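Local atomic coordinates of protein CbbY (Rhodobacter sphaeroides, PDB entry 4UAS), a protein that selectively dephosphorylates xylulose-1,5-bisphosphate, a potent inhibitor made by Rubisco itself, in a magnesium-dependent reaction that yields xylulose 5-phosphate. Residues 138-143 / 158-163. Numbering follows the deposited sequence.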
# COMPACT_ATOMS: atom_id res chain seq x y z
N PHE A 138 14.14 2.74 -1.63
CA PHE A 138 13.50 2.56 -2.94
C PHE A 138 14.10 3.56 -3.93
O PHE A 138 14.19 4.77 -3.66
CB PHE A 138 12.01 2.74 -2.80
CG PHE A 138 11.41 1.71 -1.86
CD1 PHE A 138 11.20 0.40 -2.29
CD2 PHE A 138 11.05 2.03 -0.57
CE1 PHE A 138 10.69 -0.55 -1.41
CE2 PHE A 138 10.56 1.09 0.31
CZ PHE A 138 10.36 -0.21 -0.10
N ASP A 139 14.41 3.05 -5.10
CA ASP A 139 14.94 3.88 -6.20
C ASP A 139 13.85 4.78 -6.78
O ASP A 139 14.14 5.88 -7.28
CB ASP A 139 15.52 2.97 -7.26
CG ASP A 139 16.64 2.11 -6.71
OD1 ASP A 139 17.67 2.68 -6.44
OD2 ASP A 139 16.42 0.92 -6.42
N VAL A 140 12.60 4.32 -6.74
CA VAL A 140 11.46 5.00 -7.31
C VAL A 140 10.31 4.91 -6.34
O VAL A 140 10.05 3.83 -5.78
CB VAL A 140 11.05 4.35 -8.66
CG1 VAL A 140 9.67 4.81 -9.14
CG2 VAL A 140 12.10 4.66 -9.74
N ILE A 141 9.61 6.02 -6.09
CA ILE A 141 8.44 6.04 -5.24
C ILE A 141 7.29 6.61 -6.03
O ILE A 141 7.28 7.80 -6.39
CB ILE A 141 8.64 6.82 -3.91
CG1 ILE A 141 9.79 6.16 -3.11
CG2 ILE A 141 7.37 6.85 -3.07
CD1 ILE A 141 10.26 6.96 -1.94
N ALA A 142 6.29 5.80 -6.34
CA ALA A 142 5.09 6.17 -7.02
C ALA A 142 3.94 6.04 -5.99
O ALA A 142 3.61 4.91 -5.59
CB ALA A 142 4.88 5.30 -8.25
N ALA A 143 3.36 7.17 -5.59
CA ALA A 143 2.43 7.20 -4.45
C ALA A 143 1.29 8.18 -4.68
O ALA A 143 1.41 9.12 -5.47
CB ALA A 143 3.17 7.52 -3.17
N ARG A 158 2.34 1.83 -14.07
CA ARG A 158 2.91 2.40 -15.30
C ARG A 158 3.84 3.56 -15.02
O ARG A 158 4.90 3.66 -15.66
CB ARG A 158 1.79 2.81 -16.24
CG ARG A 158 0.96 1.63 -16.73
CD ARG A 158 -0.23 2.03 -17.56
NE ARG A 158 -0.94 0.86 -18.06
CZ ARG A 158 -2.23 0.71 -18.15
NH1 ARG A 158 -3.10 1.66 -17.75
NH2 ARG A 158 -2.67 -0.42 -18.65
N LEU A 159 3.48 4.40 -14.07
CA LEU A 159 4.37 5.52 -13.67
C LEU A 159 5.67 4.96 -13.13
O LEU A 159 6.77 5.36 -13.54
CB LEU A 159 3.64 6.37 -12.63
CG LEU A 159 4.51 7.37 -11.88
CD1 LEU A 159 5.24 8.31 -12.76
CD2 LEU A 159 3.73 8.03 -10.77
N ALA A 160 5.59 4.01 -12.17
CA ALA A 160 6.77 3.46 -11.57
C ALA A 160 7.68 2.83 -12.61
O ALA A 160 8.91 2.98 -12.55
CB ALA A 160 6.37 2.45 -10.51
N LEU A 161 7.10 2.06 -13.50
CA LEU A 161 7.90 1.40 -14.55
C LEU A 161 8.57 2.41 -15.48
O LEU A 161 9.72 2.18 -15.92
CB LEU A 161 7.06 0.46 -15.35
CG LEU A 161 6.66 -0.83 -14.65
CD1 LEU A 161 5.54 -1.52 -15.42
CD2 LEU A 161 7.85 -1.74 -14.52
N ARG A 162 7.91 3.50 -15.84
CA ARG A 162 8.51 4.53 -16.66
C ARG A 162 9.72 5.12 -15.94
O ARG A 162 10.79 5.36 -16.53
CB ARG A 162 7.50 5.58 -17.09
CG ARG A 162 8.16 6.56 -18.10
CD ARG A 162 7.29 7.56 -18.72
NE ARG A 162 6.61 8.17 -17.76
CZ ARG A 162 5.29 8.00 -17.34
NH1 ARG A 162 4.28 7.33 -17.89
NH2 ARG A 162 5.03 8.64 -16.32
N GLU A 163 9.57 5.42 -14.66
CA GLU A 163 10.66 6.00 -13.88
C GLU A 163 11.80 5.02 -13.69
O GLU A 163 12.95 5.42 -13.73
CB GLU A 163 10.16 6.52 -12.54
CG GLU A 163 9.27 7.72 -12.70
CD GLU A 163 8.99 8.53 -11.49
OE1 GLU A 163 9.67 9.56 -11.34
OE2 GLU A 163 8.12 8.14 -10.74
O HOH W 1 8.12 9.58 -8.56
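The carboxylate of Glu163 has the CG1 methyl of Val140 over one of its faces, 4.0 Å from OE2, while water 1 sits close to the plane of the group, out beyond its two oxygens. This water donates to Glu163 OE2 at 2.6 Å and also to Ile141 O at 2.9 Å, the two acceptors subtending about 106° at the water. It thus bridges a side chain of the helix and a carbonyl of the strand, and two donated bonds fix its orientation. Lower down the same side chain, both branches of Val140 meet the methylene of Glu163, with CG1 3.8 Å and CG2 3.9 Å from CB. Because CG1 stands anti to the backbone N (chi1 167°), it also reaches the carbonyl oxygen of Ala160. An alanine in place of Val140 would probably open a gap beside Glu163 CB and Ala160 O and leave the glutamate chain freer to turn away from the water. Strand 140-142 is the edge strand of the parallel Rossmann-like sheet of the HAD fold, next to 110-114, and helix 155-164 belongs to the crossover that carries the chain across to strand 171-175. The helix runs back against the strand at 159°, with axes 8.0 Å apart, a spacing allowed by small residues: Ala142 CB lies 3.9 Å from Ala160 CB. Beside this methyl pair, CD2 of Leu159 comes within 3.9 Å of Ala142 CB, and Leu159 also packs on Met146. On the far side of the strand, Ile141 turns to helix 119-129, where it touches the substrate-binding residue Leu119.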